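Local coordinates for xylosidase (Xanthomonas axonopodis pv. citri, PDB 6XN2), which probably hydrolyses xylo-oligosaccharides as a family 43 glycoside hydrolase, with xylose units held in its active-site pocket, at residues Leu131-Lys136 against Phe156-Gln161. Numbering follows the deposited sequence.
Sequences LYFPAK and FVAEPQ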
ATOM      1  N   LEU A 131      -0.056   5.392  13.295  1.00 26.42           N
ATOM      2  CA  LEU A 131      -0.875   5.184  12.125  1.00 27.05           C
ATOM      3  C   LEU A 131      -0.540   6.230  11.091  1.00 27.41           C
ATOM      4  O   LEU A 131      -0.766   7.353  11.303  1.00 28.65           O
ATOM      5  CB  LEU A 131      -2.358   5.212  12.468  1.00 27.65           C
ATOM      6  CG  LEU A 131      -3.372   4.913  11.369  1.00 25.94           C
ATOM      7  CD1 LEU A 131      -3.150   3.557  10.788  1.00 28.93           C
ATOM      8  CD2 LEU A 131      -4.776   4.985  11.878  1.00 31.05           C
ATOM      9  N   TYR A 132       0.063   5.821   9.994  1.00 26.18           N
ATOM     10  CA  TYR A 132       0.426   6.729   8.910  1.00 22.75           C
ATOM     11  C   TYR A 132      -0.666   6.729   7.855  1.00 26.62           C
ATOM     12  O   TYR A 132      -1.117   5.668   7.442  1.00 25.90           O
ATOM     13  CB  TYR A 132       1.764   6.322   8.285  1.00 23.15           C
ATOM     14  CG  TYR A 132       2.889   6.339   9.272  1.00 25.82           C
ATOM     15  CD1 TYR A 132       3.098   5.266  10.132  1.00 29.44           C
ATOM     16  CD2 TYR A 132       3.736   7.437   9.364  1.00 24.07           C
ATOM     17  CE1 TYR A 132       4.124   5.287  11.057  1.00 26.62           C
ATOM     18  CE2 TYR A 132       4.765   7.470  10.285  1.00 24.10           C
ATOM     19  CZ  TYR A 132       4.955   6.394  11.126  1.00 26.93           C
ATOM     20  OH  TYR A 132       5.977   6.420  12.039  1.00 28.98           O
ATOM     21  N   PHE A 133      -1.091   7.910   7.417  1.00 28.81           N
ATOM     22  CA  PHE A 133      -2.199   7.991   6.468  1.00 24.90           C
ATOM     23  C   PHE A 133      -2.079   9.175   5.519  1.00 28.26           C
ATOM     24  O   PHE A 133      -1.628  10.254   5.913  1.00 26.05           O
ATOM     25  CB  PHE A 133      -3.533   8.071   7.224  1.00 25.50           C
ATOM     26  CG  PHE A 133      -3.684   9.318   8.053  1.00 28.67           C
ATOM     27  CD1 PHE A 133      -3.112   9.400   9.311  1.00 29.15           C
ATOM     28  CD2 PHE A 133      -4.400  10.405   7.575  1.00 27.05           C
ATOM     29  CE1 PHE A 133      -3.240  10.544  10.077  1.00 27.78           C
ATOM     30  CE2 PHE A 133      -4.525  11.560   8.341  1.00 25.24           C
ATOM     31  CZ  PHE A 133      -3.955  11.623   9.589  1.00 27.17           C
ATOM     32  N   PRO A 134      -2.486   8.978   4.256  1.00 26.49           N
ATOM     33  CA  PRO A 134      -2.571  10.083   3.307  1.00 25.20           C
ATOM     34  C   PRO A 134      -3.955  10.728   3.357  1.00 25.13           C
ATOM     35  O   PRO A 134      -4.982  10.036   3.416  1.00 27.70           O
ATOM     36  CB  PRO A 134      -2.323   9.398   1.965  1.00 29.01           C
ATOM     37  CG  PRO A 134      -2.954   8.031   2.147  1.00 27.68           C
ATOM     38  CD  PRO A 134      -2.849   7.692   3.632  1.00 25.97           C
ATOM     39  N   ALA A 135      -3.986  12.051   3.358  1.00 27.68           N
ATOM     40  CA  ALA A 135      -5.253  12.759   3.269  1.00 27.63           C
ATOM     41  C   ALA A 135      -5.046  14.040   2.491  1.00 28.40           C
ATOM     42  O   ALA A 135      -3.914  14.474   2.281  1.00 31.49           O
ATOM     43  CB  ALA A 135      -5.821  13.043   4.659  1.00 27.50           C
ATOM     44  N   LYS A 136      -6.147  14.640   2.066  1.00 30.16           N
ATOM     45  CA  LYS A 136      -6.102  15.816   1.218  1.00 29.48           C
ATOM     46  C   LYS A 136      -6.409  17.074   2.027  1.00 33.44           C
ATOM     47  O   LYS A 136      -7.400  17.119   2.761  1.00 30.91           O
ATOM     48  CB  LYS A 136      -7.096  15.649   0.067  1.00 30.18           C
ATOM     49  CG  LYS A 136      -6.953  16.670  -1.032  1.00 33.78           C
ATOM     50  CD  LYS A 136      -7.800  16.297  -2.243  1.00 34.20           C
ATOM     51  CE  LYS A 136      -7.041  15.382  -3.188  1.00 35.48           C
ATOM     52  NZ  LYS A 136      -7.968  14.797  -4.200  1.00 31.01           N
ATOM     53  N   PHE A 156      -6.158   6.368  17.953  1.00 33.10           N
ATOM     54  CA  PHE A 156      -5.016   7.154  17.621  1.00 31.03           C
ATOM     55  C   PHE A 156      -5.352   8.609  17.637  1.00 35.89           C
ATOM     56  O   PHE A 156      -6.382   8.995  17.179  1.00 31.64           O
ATOM     57  CB  PHE A 156      -4.501   6.760  16.241  1.00 28.28           C
ATOM     58  CG  PHE A 156      -4.126   5.325  16.125  1.00 32.38           C
ATOM     59  CD1 PHE A 156      -5.045   4.387  15.758  1.00 30.72           C
ATOM     60  CD2 PHE A 156      -2.865   4.910  16.399  1.00 29.54           C
ATOM     61  CE1 PHE A 156      -4.706   3.073  15.673  1.00 32.57           C
ATOM     62  CE2 PHE A 156      -2.523   3.605  16.319  1.00 28.51           C
ATOM     63  CZ  PHE A 156      -3.439   2.680  15.956  1.00 30.04           C
ATOM     64  N   VAL A 157      -4.463   9.407  18.197  1.00 31.05           N
ATOM     65  CA  VAL A 157      -4.631  10.817  18.232  1.00 27.13           C
ATOM     66  C   VAL A 157      -3.765  11.369  17.130  1.00 27.87           C
ATOM     67  O   VAL A 157      -2.590  11.259  17.185  1.00 25.78           O
ATOM     68  CB  VAL A 157      -4.201  11.377  19.577  1.00 28.67           C
ATOM     69  CG1 VAL A 157      -4.372  12.849  19.600  1.00 28.18           C
ATOM     70  CG2 VAL A 157      -5.013  10.741  20.664  1.00 30.81           C
ATOM     71  N   ALA A 158      -4.403  11.966  16.137  1.00 29.55           N
ATOM     72  CA  ALA A 158      -3.677  12.489  14.970  1.00 27.83           C
ATOM     73  C   ALA A 158      -2.925  13.762  15.329  1.00 28.13           C
ATOM     74  O   ALA A 158      -3.410  14.516  16.110  1.00 26.75           O
ATOM     75  CB  ALA A 158      -4.635  12.745  13.847  1.00 27.17           C
ATOM     76  N   GLU A 159      -1.774  13.953  14.704  1.00 29.10           N
ATOM     77  CA  GLU A 159      -1.020  15.165  14.857  1.00 29.78           C
ATOM     78  C   GLU A 159      -1.762  16.278  14.128  1.00 33.05           C
ATOM     79  O   GLU A 159      -2.410  16.052  13.154  1.00 29.81           O
ATOM     80  CB  GLU A 159       0.371  15.018  14.281  1.00 30.92           C
ATOM     81  CG  GLU A 159       1.260  14.065  15.037  1.00 32.23           C
ATOM     82  CD  GLU A 159       1.690  14.591  16.387  1.00 43.26           C
ATOM     83  OE1 GLU A 159       1.941  15.774  16.489  1.00 38.33           O
ATOM     84  OE2 GLU A 159       1.783  13.807  17.341  1.00 44.66           O
ATOM     85  N   PRO A 160      -1.654  17.501  14.630  1.00 32.15           N
ATOM     86  CA  PRO A 160      -2.302  18.664  14.059  1.00 29.29           C
ATOM     87  C   PRO A 160      -1.856  19.005  12.652  1.00 30.90           C
ATOM     88  O   PRO A 160      -2.620  19.542  11.930  1.00 29.44           O
ATOM     89  CB  PRO A 160      -1.880  19.769  14.997  1.00 31.93           C
ATOM     90  CG  PRO A 160      -0.712  19.260  15.697  1.00 29.61           C
ATOM     91  CD  PRO A 160      -0.947  17.835  15.861  1.00 29.34           C
ATOM     92  N   GLN A 161      -0.617  18.713  12.315  1.00 30.76           N
ATOM     93  CA  GLN A 161      -0.070  18.993  10.985  1.00 33.08           C
ATOM     94  C   GLN A 161       0.428  17.704  10.337  1.00 29.42           C
ATOM     95  O   GLN A 161       0.716  16.734  11.047  1.00 27.58           O
ATOM     96  CB  GLN A 161       1.067  20.013  11.078  1.00 32.01           C
ATOM     97  CG  GLN A 161       0.612  21.415  11.406  1.00 33.96           C
ATOM     98  CD  GLN A 161       1.708  22.261  12.031  1.00 48.69           C
ATOM     99  OE1 GLN A 161       2.906  22.062  11.781  1.00 44.11           O
ATOM    100  NE2 GLN A 161       1.301  23.214  12.859  1.00 52.46           N
TER
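Leu131 lies under one face of the Phe156 ring. Its CB stands 4.0 Å from the centroid of the Phe156 ring and only 12° off the normal, a CH-pi contact centred on the ring instead of its rim. The two side chains cross at about a right angle. CG of Leu131 drops further from the ring plane, and CD2 of Leu131 returns on the same side as CB but at the margin, 3.9 Å from CD1 of Phe156. The backbone sets CB under the ring; CG anti to the backbone N (chi1 -176°), with chi2 59°, then brings CD2 to the CD1 side. The CA-CB bond of Phe156 is directed toward 131-136.

Two residues further along each segment, a lighter contact repeats the pairing. CZ of Phe133 approaches CB of Ala158 at 4.5 Å, the methyl meeting the ring obliquely. The edge of the Phe133 ring also takes Leu131 O in its plane, within the same strand.

Strands 128-136 and 157-158 belong to one four-stranded antiparallel sheet, which fits a blade of the five-bladed beta-propeller known for family 43. They are not neighbours in it: strand 142-149 runs between them, its Ala147 and Gly145 bonding to the backbones of Leu131 and Phe133, and the CA atoms of Leu131 and Phe156 stay 7.2 Å apart. The side chains therefore meet over the intervening strand, on the face where strand 99-106 packs, its Val104 touching Leu131 and Phe156 and its Leu105 touching Phe133 and Ala158.

Chemically the contact is wholly apolar, joining the second strand, 128-136, to the edge strand 157-158 through dispersion and burial of carbon. The fit probably depends on shape, an aliphatic branch set against a ring face, with little directional polar restraint.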